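Local coordinates for amide synthase (Vibrio cholerae, PDB 1L5A), which forms an amide bond in the biosynthesis of the siderophore vibriobactin, acting as a condensation enzyme of nonribosomal peptide synthesis, at residues Q10-Y15 with S98-A103; R53-F56 with L62-H65; C242-E247 with G292-Q297. All coordinates share one frame; numbering follows the deposited sequence.

Contact 1. Residues Q10-Y15 with S98-A103; sequences QRHLAY and STLIDA
His12, on the last turn of helix 6-14, meets Ser98, Thr99 and Leu100 in the loop that carries the chain from helix 82-94 to strand 107-114. It is a helix-on-loop contact of the condensation-domain fold, and it illustrates how a single buried ring can join two segments far apart in sequence. Ser98 contributes its backbone: Ser98 O lies at the edge of the imidazole, near the ring plane, 3.5 Å from His12 CE1, while the hydroxyl of Ser98 makes a weak hydrogen bond with the carbonyl of Arg96. Thr99 points its CB away from the helix and approaches chiefly through its carbonyl carbon, Thr99 C standing 3.7 Å from His12 CE1. Next comes a type II beta turn from Leu100 to Ala103, in which Ile101 rests on Trp9. Its first residue, Leu100, turns inward and covers one face of the ring. Leu100 CB makes a CH-pi contact, 3.6 Å from the centroid of the His12 ring and 19° off the normal. With CG anti to the backbone N (chi1 177°), His12 projects its ring from the helix into this position. The two side chains run past each other in opposite directions, and Leu100 CD1 thereby reaches the root of the imidazole, 3.5 Å from His12 CG.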
ATOM      1  N   GLN A  10      14.392  28.211 -11.889  1.00 38.10           N
ATOM      2  CA  GLN A  10      14.683  28.756 -13.201  1.00 31.60           C
ATOM      3  C   GLN A  10      14.044  30.134 -13.372  1.00 32.90           C
ATOM      4  O   GLN A  10      14.720  31.080 -13.796  1.00 29.07           O
ATOM      5  CB  GLN A  10      14.223  27.778 -14.279  1.00 31.50           C
ATOM      6  CG  GLN A  10      15.249  26.695 -14.532  1.00 31.98           C
ATOM      7  CD  GLN A  10      14.628  25.322 -14.710  1.00 59.13           C
ATOM      8  OE1 GLN A  10      15.326  24.307 -14.593  1.00 67.97           O
ATOM      9  NE2 GLN A  10      13.312  25.274 -14.996  1.00 53.03           N
ATOM     10  N   ARG A  11      12.765  30.268 -13.025  1.00 29.57           N
ATOM     11  CA  ARG A  11      12.113  31.573 -13.128  1.00 35.30           C
ATOM     12  C   ARG A  11      12.996  32.635 -12.441  1.00 40.35           C
ATOM     13  O   ARG A  11      13.136  33.761 -12.925  1.00 41.54           O
ATOM     14  CB  ARG A  11      10.731  31.542 -12.470  1.00 35.45           C
ATOM     15  CG  ARG A  11       9.614  31.072 -13.383  1.00 34.87           C
ATOM     16  CD  ARG A  11       8.432  30.463 -12.626  1.00 37.68           C
ATOM     17  NE  ARG A  11       7.610  31.428 -11.898  1.00 35.16           N
ATOM     18  CZ  ARG A  11       6.681  32.198 -12.452  1.00 36.45           C
ATOM     19  NH1 ARG A  11       6.445  32.131 -13.751  1.00 38.97           N
ATOM     20  NH2 ARG A  11       5.973  33.029 -11.703  1.00 30.41           N
ATOM     21  N   HIS A  12      13.611  32.260 -11.326  1.00 32.44           N
ATOM     22  CA  HIS A  12      14.466  33.179 -10.599  1.00 36.97           C
ATOM     23  C   HIS A  12      15.731  33.533 -11.368  1.00 42.07           C
ATOM     24  O   HIS A  12      16.225  34.658 -11.294  1.00 41.34           O
ATOM     25  CB  HIS A  12      14.864  32.574  -9.262  1.00 44.35           C
ATOM     26  CG  HIS A  12      15.807  33.424  -8.477  1.00 50.40           C
ATOM     27  ND1 HIS A  12      15.385  34.497  -7.722  1.00 53.66           N
ATOM     28  CD2 HIS A  12      17.153  33.375  -8.347  1.00 53.53           C
ATOM     29  CE1 HIS A  12      16.433  35.069  -7.154  1.00 56.38           C
ATOM     30  NE2 HIS A  12      17.517  34.407  -7.518  1.00 61.42           N
ATOM     31  N   LEU A  13      16.284  32.570 -12.089  1.00 42.94           N
ATOM     32  CA  LEU A  13      17.488  32.867 -12.834  1.00 44.71           C
ATOM     33  C   LEU A  13      17.139  33.695 -14.053  1.00 45.73           C
ATOM     34  O   LEU A  13      17.970  34.430 -14.573  1.00 45.43           O
ATOM     35  CB  LEU A  13      18.198  31.578 -13.249  1.00 37.89           C
ATOM     36  CG  LEU A  13      18.990  30.890 -12.132  1.00 48.08           C
ATOM     37  CD1 LEU A  13      19.808  29.754 -12.741  1.00 39.21           C
ATOM     38  CD2 LEU A  13      19.915  31.898 -11.409  1.00 34.67           C
ATOM     39  N   ALA A  14      15.887  33.597 -14.478  1.00 45.79           N
ATOM     40  CA  ALA A  14      15.416  34.313 -15.654  1.00 47.19           C
ATOM     41  C   ALA A  14      14.945  35.733 -15.370  1.00 50.80           C
ATOM     42  O   ALA A  14      14.850  36.548 -16.285  1.00 54.59           O
ATOM     43  CB  ALA A  14      14.295  33.521 -16.315  1.00 41.15           C
ATOM     44  N   TYR A  15      14.621  36.028 -14.117  1.00 50.84           N
ATOM     45  CA  TYR A  15      14.166  37.367 -13.754  1.00 53.81           C
ATOM     46  C   TYR A  15      14.556  37.570 -12.303  1.00 55.76           C
ATOM     47  O   TYR A  15      13.691  37.652 -11.424  1.00 61.24           O
ATOM     48  CB  TYR A  15      12.640  37.499 -13.894  1.00 55.33           C
ATOM     49  CG  TYR A  15      12.058  36.938 -15.175  1.00 59.58           C
ATOM     50  CD1 TYR A  15      11.850  35.562 -15.327  1.00 63.42           C
ATOM     51  CD2 TYR A  15      11.731  37.773 -16.242  1.00 61.66           C
ATOM     52  CE1 TYR A  15      11.334  35.033 -16.510  1.00 63.17           C
ATOM     53  CE2 TYR A  15      11.212  37.254 -17.436  1.00 62.86           C
ATOM     54  CZ  TYR A  15      11.020  35.883 -17.562  1.00 66.34           C
ATOM     55  OH  TYR A  15      10.542  35.356 -18.741  1.00 68.10           O
ATOM     56  N   SER A  98      14.866  40.107  -3.025  1.00 81.91           N
ATOM     57  CA  SER A  98      14.460  38.713  -3.059  1.00 83.86           C
ATOM     58  C   SER A  98      15.402  37.769  -3.803  1.00 84.26           C
ATOM     59  O   SER A  98      14.947  36.915  -4.572  1.00 84.56           O
ATOM     60  CB  SER A  98      13.041  38.595  -3.636  1.00 84.02           C
ATOM     61  OG  SER A  98      12.900  39.299  -4.856  1.00 82.57           O
ATOM     62  N   THR A  99      16.708  37.920  -3.576  1.00 79.16           N
ATOM     63  CA  THR A  99      17.688  37.043  -4.212  1.00 73.93           C
ATOM     64  C   THR A  99      17.480  35.655  -3.616  1.00 69.50           C
ATOM     65  O   THR A  99      16.796  35.509  -2.609  1.00 69.96           O
ATOM     66  CB  THR A  99      19.128  37.491  -3.923  1.00 76.76           C
ATOM     67  OG1 THR A  99      19.322  38.822  -4.423  1.00 80.16           O
ATOM     68  CG2 THR A  99      20.128  36.534  -4.583  1.00 76.17           C
ATOM     69  N   LEU A 100      18.055  34.634  -4.234  1.00 62.76           N
ATOM     70  CA  LEU A 100      17.891  33.286  -3.727  1.00 54.04           C
ATOM     71  C   LEU A 100      19.217  32.663  -3.377  1.00 54.08           C
ATOM     72  O   LEU A 100      19.279  31.777  -2.529  1.00 65.64           O
ATOM     73  CB  LEU A 100      17.188  32.397  -4.758  1.00 48.29           C
ATOM     74  CG  LEU A 100      15.663  32.336  -4.778  1.00 43.27           C
ATOM     75  CD1 LEU A 100      15.224  31.257  -5.747  1.00 37.61           C
ATOM     76  CD2 LEU A 100      15.136  32.026  -3.399  1.00 35.55           C
ATOM     77  N   ILE A 101      20.279  33.109  -4.038  1.00 50.97           N
ATOM     78  CA  ILE A 101      21.595  32.543  -3.777  1.00 45.94           C
ATOM     79  C   ILE A 101      22.085  32.884  -2.371  1.00 42.59           C
ATOM     80  O   ILE A 101      22.015  34.028  -1.933  1.00 36.99           O
ATOM     81  CB  ILE A 101      22.670  33.038  -4.799  1.00 46.42           C
ATOM     82  CG1 ILE A 101      22.172  32.863  -6.233  1.00 45.61           C
ATOM     83  CG2 ILE A 101      23.971  32.224  -4.635  1.00 38.82           C
ATOM     84  CD1 ILE A 101      22.080  31.428  -6.679  1.00 56.44           C
ATOM     85  N   ASP A 102      22.558  31.864  -1.671  1.00 40.83           N
ATOM     86  CA  ASP A 102      23.100  32.012  -0.333  1.00 45.75           C
ATOM     87  C   ASP A 102      22.358  32.971   0.609  1.00 44.62           C
ATOM     88  O   ASP A 102      22.974  33.558   1.495  1.00 47.12           O
ATOM     89  CB  ASP A 102      24.565  32.427  -0.461  1.00 45.74           C
ATOM     90  CG  ASP A 102      25.348  31.501  -1.382  1.00 53.98           C
ATOM     91  OD1 ASP A 102      25.460  30.284  -1.091  1.00 45.05           O
ATOM     92  OD2 ASP A 102      25.847  31.996  -2.414  1.00 61.20           O
ATOM     93  N   ALA A 103      21.047  33.119   0.444  1.00 39.65           N
ATOM     94  CA  ALA A 103      20.288  34.016   1.308  1.00 40.60           C
ATOM     95  C   ALA A 103      19.130  33.328   2.064  1.00 44.69           C
ATOM     96  O   ALA A 103      18.701  32.228   1.722  1.00 43.92           O
ATOM     97  CB  ALA A 103      19.758  35.180   0.489  1.00 45.17           C
TER

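Contact 2. Residues R53-F56 with L62-H65; sequences RARF and LYWH
Arg55 and Tyr63 face each other as an antiparallel hydrogen-bonded pair, and the arginine goes on past the tyrosine to His65. The backbone of Arg55 is bonded twice: Arg55 N donates to Tyr63 O at 3.0 Å, and Tyr63 N donates to Arg55 O at 2.9 Å with an N-H...O angle of 167°. Farther out, Arg55 CB lies over one face of the phenol, 3.8 Å from the centroid of the Tyr63 ring. CG touches the carbonyl oxygen of Ala103, outside the hairpin. CD passes Tyr63 OH, whose hydrogen-bond partner is Asp102. The chain stays extended from CG to NE (chi3 174°), which carries the guanidinium beyond the phenol and onto the imidazole: NE comes alongside His65 CG and CD2, and Arg55 CZ stands 3.3 Å from His65 CD2. NH1 lies near the same carbon, while NH2 sits over the middle of the ring. The two flat groups form a stack, centres 3.6 Å apart and planes at 12°; so close a cation would be expected to disfavour a second charge on the histidine. His65 N donates to Arg53 O, and Arg53 NH1 donates to His65 O at 2.7 Å, the acceptor lying almost exactly in the guanidinium plane. The hydrogen-bonded pair Arg55-Tyr63, flanked by the non-hydrogen-bonded pairs Ala54-Trp64 and Phe56-Leu62 on the other face, is the register of a two-stranded antiparallel beta hairpin.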
ATOM      1  N   ARG A  53      15.199  26.522   6.486  1.00 18.94           N
ATOM      2  CA  ARG A  53      16.638  26.726   6.667  1.00 21.66           C
ATOM      3  C   ARG A  53      17.373  26.445   5.360  1.00 26.68           C
ATOM      4  O   ARG A  53      18.604  26.470   5.296  1.00 27.34           O
ATOM      5  CB  ARG A  53      17.204  25.809   7.767  1.00 21.51           C
ATOM      6  CG  ARG A  53      16.754  26.160   9.193  1.00 19.65           C
ATOM      7  CD  ARG A  53      17.445  25.286  10.260  1.00 20.28           C
ATOM      8  NE  ARG A  53      17.046  23.873  10.199  1.00 12.12           N
ATOM      9  CZ  ARG A  53      17.799  22.898   9.701  1.00 22.01           C
ATOM     10  NH1 ARG A  53      19.014  23.168   9.209  1.00 13.13           N
ATOM     11  NH2 ARG A  53      17.338  21.650   9.701  1.00 22.31           N
ATOM     12  N   ALA A  54      16.608  26.171   4.319  1.00 22.94           N
ATOM     13  CA  ALA A  54      17.172  25.895   3.018  1.00 29.07           C
ATOM     14  C   ALA A  54      17.847  27.125   2.423  1.00 33.01           C
ATOM     15  O   ALA A  54      17.430  28.255   2.662  1.00 36.36           O
ATOM     16  CB  ALA A  54      16.080  25.425   2.077  1.00 27.86           C
ATOM     17  N   ARG A  55      18.897  26.876   1.648  1.00 35.55           N
ATOM     18  CA  ARG A  55      19.647  27.912   0.950  1.00 42.16           C
ATOM     19  C   ARG A  55      20.163  27.309  -0.354  1.00 45.26           C
ATOM     20  O   ARG A  55      20.385  26.092  -0.446  1.00 38.31           O
ATOM     21  CB  ARG A  55      20.809  28.425   1.814  1.00 41.59           C
ATOM     22  CG  ARG A  55      20.310  29.176   3.022  1.00 35.65           C
ATOM     23  CD  ARG A  55      21.318  30.123   3.572  1.00 38.40           C
ATOM     24  NE  ARG A  55      20.748  30.934   4.646  1.00 35.52           N
ATOM     25  CZ  ARG A  55      21.432  31.863   5.303  1.00 41.65           C
ATOM     26  NH1 ARG A  55      22.710  32.097   4.986  1.00 30.55           N
ATOM     27  NH2 ARG A  55      20.851  32.541   6.292  1.00 37.48           N
ATOM     28  N   PHE A  56      20.337  28.151  -1.372  1.00 46.21           N
ATOM     29  CA  PHE A  56      20.806  27.646  -2.655  1.00 44.69           C
ATOM     30  C   PHE A  56      22.129  28.235  -3.106  1.00 47.68           C
ATOM     31  O   PHE A  56      22.392  29.424  -2.909  1.00 48.95           O
ATOM     32  CB  PHE A  56      19.749  27.900  -3.727  1.00 48.18           C
ATOM     33  CG  PHE A  56      18.433  27.247  -3.443  1.00 42.10           C
ATOM     34  CD1 PHE A  56      17.484  27.883  -2.664  1.00 41.70           C
ATOM     35  CD2 PHE A  56      18.162  25.971  -3.919  1.00 43.78           C
ATOM     36  CE1 PHE A  56      16.287  27.260  -2.361  1.00 45.11           C
ATOM     37  CE2 PHE A  56      16.964  25.341  -3.623  1.00 38.33           C
ATOM     38  CZ  PHE A  56      16.027  25.982  -2.844  1.00 39.49           C
ATOM     39  N   LEU A  62      21.116  22.825  -3.239  1.00 44.30           N
ATOM     40  CA  LEU A  62      20.430  23.117  -2.003  1.00 38.40           C
ATOM     41  C   LEU A  62      21.294  22.587  -0.870  1.00 40.54           C
ATOM     42  O   LEU A  62      21.786  21.458  -0.915  1.00 41.88           O
ATOM     43  CB  LEU A  62      19.061  22.450  -2.007  1.00 35.40           C
ATOM     44  CG  LEU A  62      18.120  22.663  -0.819  1.00 43.07           C
ATOM     45  CD1 LEU A  62      16.702  22.266  -1.207  1.00 38.40           C
ATOM     46  CD2 LEU A  62      18.587  21.846   0.361  1.00 40.45           C
ATOM     47  N   TYR A  63      21.512  23.431   0.130  1.00 39.47           N
ATOM     48  CA  TYR A  63      22.309  23.062   1.297  1.00 34.39           C
ATOM     49  C   TYR A  63      21.601  23.674   2.528  1.00 40.47           C
ATOM     50  O   TYR A  63      20.727  24.558   2.378  1.00 34.60           O
ATOM     51  CB  TYR A  63      23.751  23.570   1.123  1.00 31.61           C
ATOM     52  CG  TYR A  63      23.907  25.063   1.186  1.00 32.41           C
ATOM     53  CD1 TYR A  63      24.170  25.699   2.394  1.00 34.02           C
ATOM     54  CD2 TYR A  63      23.780  25.848   0.040  1.00 37.81           C
ATOM     55  CE1 TYR A  63      24.309  27.098   2.464  1.00 42.81           C
ATOM     56  CE2 TYR A  63      23.911  27.243   0.096  1.00 44.53           C
ATOM     57  CZ  TYR A  63      24.177  27.862   1.316  1.00 46.70           C
ATOM     58  OH  TYR A  63      24.301  29.232   1.396  1.00 43.32           O
ATOM     59  N   TRP A  64      21.973  23.224   3.730  1.00 35.84           N
ATOM     60  CA  TRP A  64      21.300  23.681   4.947  1.00 35.53           C
ATOM     61  C   TRP A  64      21.983  24.615   5.953  1.00 36.98           C
ATOM     62  O   TRP A  64      23.050  24.319   6.495  1.00 40.91           O
ATOM     63  CB  TRP A  64      20.800  22.457   5.715  1.00 27.70           C
ATOM     64  CG  TRP A  64      20.202  21.443   4.820  1.00 36.42           C
ATOM     65  CD1 TRP A  64      20.867  20.467   4.136  1.00 35.57           C
ATOM     66  CD2 TRP A  64      18.826  21.347   4.426  1.00 24.15           C
ATOM     67  NE1 TRP A  64      19.989  19.773   3.337  1.00 39.52           N
ATOM     68  CE2 TRP A  64      18.731  20.290   3.496  1.00 35.05           C
ATOM     69  CE3 TRP A  64      17.668  22.052   4.766  1.00 23.90           C
ATOM     70  CZ2 TRP A  64      17.517  19.919   2.897  1.00 34.23           C
ATOM     71  CZ3 TRP A  64      16.458  21.685   4.169  1.00 33.89           C
ATOM     72  CH2 TRP A  64      16.397  20.623   3.243  1.00 29.77           C
ATOM     73  N   HIS A  65      21.324  25.732   6.224  1.00 34.31           N
ATOM     74  CA  HIS A  65      21.803  26.685   7.214  1.00 31.19           C
ATOM     75  C   HIS A  65      21.586  25.986   8.573  1.00 30.54           C
ATOM     76  O   HIS A  65      20.552  25.358   8.810  1.00 35.81           O
ATOM     77  CB  HIS A  65      20.983  27.962   7.135  1.00 15.78           C
ATOM     78  CG  HIS A  65      21.640  29.134   7.783  1.00 31.46           C
ATOM     79  ND1 HIS A  65      21.080  29.806   8.852  1.00 32.10           N
ATOM     80  CD2 HIS A  65      22.800  29.775   7.498  1.00 23.99           C
ATOM     81  CE1 HIS A  65      21.864  30.811   9.196  1.00 34.57           C
ATOM     82  NE2 HIS A  65      22.913  30.815   8.392  1.00 35.45           N
TER

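Contact 3. Residues C242-E247 with G292-Q297; sequences CALYLE and GNYLKQ
A helix-helix contact in the C-terminal half of the condensation domain brings Leu244, on helix 234-249, against Tyr294, on helix 291-307. It shows how an aromatic side chain can bridge two packed helices, Leu244 CA and Tyr294 CA being 8.0 Å apart, the nearest such pair between the two segments. Tyr294 holds CG anti to its own N (chi1 -163°), and the ring extends across to the other helix. The Leu244 side chain meets it chiefly through CB and CD1. Leu244 CB packs on the ring carbon Tyr294 CE2 at 3.6 Å, and Leu244 CD1 lies over the centre of one face, 4.0 Å from the centroid of the Tyr294 ring and 10° off the normal, a CH-pi contact. The phenol oxygen passes beside the neighbouring residue, with Tyr294 OH 4.1 Å from Ala243 CB. This buried hydroxyl is satisfied by a hydrogen bond to the carbonyl of Leu284, in the loop that precedes helix 291-307. The same loop is tied to the first helix by Glu247, through a salt bridge with Arg283 and a hydrogen bond from the backbone N of Ala286. The arrangement is that of apolar helix-helix packing in an alpha/beta lobe, centred on the face of a tyrosine.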
ATOM      1  N   CYS A 242     -18.061  23.511 -11.306  1.00 43.27           N
ATOM      2  CA  CYS A 242     -17.321  24.481 -12.089  1.00 41.30           C
ATOM      3  C   CYS A 242     -17.095  23.946 -13.497  1.00 41.56           C
ATOM      4  O   CYS A 242     -17.194  24.691 -14.469  1.00 40.72           O
ATOM      5  CB  CYS A 242     -15.979  24.793 -11.431  1.00 40.47           C
ATOM      6  SG  CYS A 242     -14.924  25.853 -12.442  1.00 40.49           S
ATOM      7  N   ALA A 243     -16.794  22.658 -13.620  1.00 40.13           N
ATOM      8  CA  ALA A 243     -16.574  22.092 -14.950  1.00 43.75           C
ATOM      9  C   ALA A 243     -17.880  22.067 -15.751  1.00 43.88           C
ATOM     10  O   ALA A 243     -17.876  22.267 -16.967  1.00 42.35           O
ATOM     11  CB  ALA A 243     -16.007  20.695 -14.842  1.00 31.31           C
ATOM     12  N   LEU A 244     -18.991  21.803 -15.071  1.00 45.40           N
ATOM     13  CA  LEU A 244     -20.294  21.778 -15.734  1.00 49.46           C
ATOM     14  C   LEU A 244     -20.520  23.167 -16.326  1.00 55.10           C
ATOM     15  O   LEU A 244     -20.884  23.319 -17.495  1.00 57.53           O
ATOM     16  CB  LEU A 244     -21.409  21.469 -14.724  1.00 38.68           C
ATOM     17  CG  LEU A 244     -22.838  21.402 -15.280  1.00 42.26           C
ATOM     18  CD1 LEU A 244     -22.901  20.398 -16.435  1.00 27.74           C
ATOM     19  CD2 LEU A 244     -23.808  21.002 -14.171  1.00 33.10           C
ATOM     20  N   TYR A 245     -20.292  24.177 -15.490  1.00 57.16           N
ATOM     21  CA  TYR A 245     -20.443  25.581 -15.854  1.00 52.61           C
ATOM     22  C   TYR A 245     -19.637  25.958 -17.090  1.00 47.25           C
ATOM     23  O   TYR A 245     -20.122  26.666 -17.966  1.00 50.88           O
ATOM     24  CB  TYR A 245     -20.022  26.453 -14.673  1.00 53.34           C
ATOM     25  CG  TYR A 245     -19.680  27.862 -15.054  1.00 60.64           C
ATOM     26  CD1 TYR A 245     -20.671  28.770 -15.422  1.00 60.76           C
ATOM     27  CD2 TYR A 245     -18.353  28.286 -15.075  1.00 61.41           C
ATOM     28  CE1 TYR A 245     -20.342  30.074 -15.808  1.00 61.79           C
ATOM     29  CE2 TYR A 245     -18.015  29.581 -15.458  1.00 64.09           C
ATOM     30  CZ  TYR A 245     -19.011  30.469 -15.823  1.00 59.44           C
ATOM     31  OH  TYR A 245     -18.665  31.738 -16.210  1.00 51.20           O
ATOM     32  N   LEU A 246     -18.404  25.481 -17.153  1.00 46.12           N
ATOM     33  CA  LEU A 246     -17.527  25.767 -18.273  1.00 47.55           C
ATOM     34  C   LEU A 246     -18.006  25.083 -19.536  1.00 48.68           C
ATOM     35  O   LEU A 246     -17.472  25.321 -20.617  1.00 54.39           O
ATOM     36  CB  LEU A 246     -16.092  25.326 -17.956  1.00 48.84           C
ATOM     37  CG  LEU A 246     -15.376  26.017 -16.780  1.00 47.89           C
ATOM     38  CD1 LEU A 246     -14.036  25.330 -16.523  1.00 45.03           C
ATOM     39  CD2 LEU A 246     -15.172  27.505 -17.076  1.00 40.28           C
ATOM     40  N   GLU A 247     -19.014  24.232 -19.410  1.00 50.11           N
ATOM     41  CA  GLU A 247     -19.530  23.532 -20.584  1.00 55.39           C
ATOM     42  C   GLU A 247     -20.173  24.548 -21.521  1.00 53.30           C
ATOM     43  O   GLU A 247     -20.029  24.468 -22.734  1.00 48.70           O
ATOM     44  CB  GLU A 247     -20.557  22.468 -20.181  1.00 54.59           C
ATOM     45  CG  GLU A 247     -20.860  21.473 -21.288  1.00 60.77           C
ATOM     46  CD  GLU A 247     -19.705  20.523 -21.559  1.00 64.26           C
ATOM     47  OE1 GLU A 247     -18.538  20.975 -21.566  1.00 72.27           O
ATOM     48  OE2 GLU A 247     -19.967  19.322 -21.781  1.00 65.94           O
ATOM     49  N   GLY A 292     -26.950  14.432 -11.538  1.00 52.71           N
ATOM     50  CA  GLY A 292     -26.527  13.449 -10.561  1.00 50.07           C
ATOM     51  C   GLY A 292     -25.405  12.592 -11.097  1.00 47.09           C
ATOM     52  O   GLY A 292     -24.404  12.378 -10.420  1.00 50.77           O
ATOM     53  N   ASN A 293     -25.557  12.095 -12.318  1.00 43.64           N
ATOM     54  CA  ASN A 293     -24.509  11.273 -12.888  1.00 49.25           C
ATOM     55  C   ASN A 293     -23.278  12.132 -13.227  1.00 50.26           C
ATOM     56  O   ASN A 293     -22.148  11.635 -13.255  1.00 46.66           O
ATOM     57  CB  ASN A 293     -25.024  10.549 -14.132  1.00 53.65           C
ATOM     58  N   TYR A 294     -23.493  13.421 -13.474  1.00 48.44           N
ATOM     59  CA  TYR A 294     -22.381  14.299 -13.807  1.00 47.56           C
ATOM     60  C   TYR A 294     -21.459  14.456 -12.596  1.00 45.10           C
ATOM     61  O   TYR A 294     -20.251  14.232 -12.681  1.00 40.57           O
ATOM     62  CB  TYR A 294     -22.885  15.673 -14.251  1.00 44.01           C
ATOM     63  CG  TYR A 294     -21.824  16.462 -14.978  1.00 45.36           C
ATOM     64  CD1 TYR A 294     -21.532  16.194 -16.312  1.00 41.36           C
ATOM     65  CD2 TYR A 294     -21.062  17.438 -14.313  1.00 46.85           C
ATOM     66  CE1 TYR A 294     -20.502  16.875 -16.976  1.00 54.07           C
ATOM     67  CE2 TYR A 294     -20.027  18.121 -14.965  1.00 41.21           C
ATOM     68  CZ  TYR A 294     -19.753  17.834 -16.296  1.00 52.05           C
ATOM     69  OH  TYR A 294     -18.727  18.476 -16.950  1.00 51.60           O
ATOM     70  N   LEU A 295     -22.035  14.845 -11.466  1.00 42.80           N
ATOM     71  CA  LEU A 295     -21.252  15.008 -10.253  1.00 44.49           C
ATOM     72  C   LEU A 295     -20.513  13.704  -9.878  1.00 50.43           C
ATOM     73  O   LEU A 295     -19.282  13.705  -9.712  1.00 47.85           O
ATOM     74  CB  LEU A 295     -22.163  15.470  -9.110  1.00 35.60           C
ATOM     75  CG  LEU A 295     -22.865  16.817  -9.350  1.00 43.61           C
ATOM     76  CD1 LEU A 295     -23.626  17.268  -8.084  1.00 38.24           C
ATOM     77  CD2 LEU A 295     -21.815  17.867  -9.736  1.00 39.95           C
ATOM     78  N   LYS A 296     -21.253  12.596  -9.765  1.00 48.83           N
ATOM     79  CA  LYS A 296     -20.645  11.314  -9.415  1.00 44.18           C
ATOM     80  C   LYS A 296     -19.485  10.956 -10.327  1.00 41.30           C
ATOM     81  O   LYS A 296     -18.396  10.646  -9.853  1.00 44.05           O
ATOM     82  CB  LYS A 296     -21.683  10.202  -9.443  1.00 46.68           C
ATOM     83  N   GLN A 297     -19.707  11.000 -11.633  1.00 45.68           N
ATOM     84  CA  GLN A 297     -18.655  10.660 -12.590  1.00 49.08           C
ATOM     85  C   GLN A 297     -17.498  11.673 -12.638  1.00 51.37           C
ATOM     86  O   GLN A 297     -16.372  11.328 -13.021  1.00 49.22           O
ATOM     87  CB  GLN A 297     -19.263  10.464 -13.982  1.00 49.30           C
ATOM     88  CG  GLN A 297     -20.132   9.204 -14.075  1.00 61.38           C
ATOM     89  CD  GLN A 297     -20.998   9.145 -15.330  1.00 68.78           C
ATOM     90  OE1 GLN A 297     -20.495   8.969 -16.450  1.00 63.56           O
ATOM     91  NE2 GLN A 297     -22.311   9.299 -15.144  1.00 69.69           N
TER

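Overall arrangement
Along the chain contact 1 opens first and closes last of the first pair, with the hairpin of contact 2 nested inside; contact 3 follows in series. Contacts 1 and 2 are neighbours, their centres 13 Å apart, and they touch: the turn in 98-103 lies against strand 54-56, where Asp102 N and Phe56 O probably share a hydrogen bond 2.7 Å long. Helix 6-14, the loop and the hairpin thus form one connected region of the N-terminal half. Contact 3 joins helices 234-249 and 291-307 of the C-terminal half, its centre about 41 Å from that of contact 1 and 44 Å from that of contact 2. This separation is consistent with the two-lobed build of condensation domains.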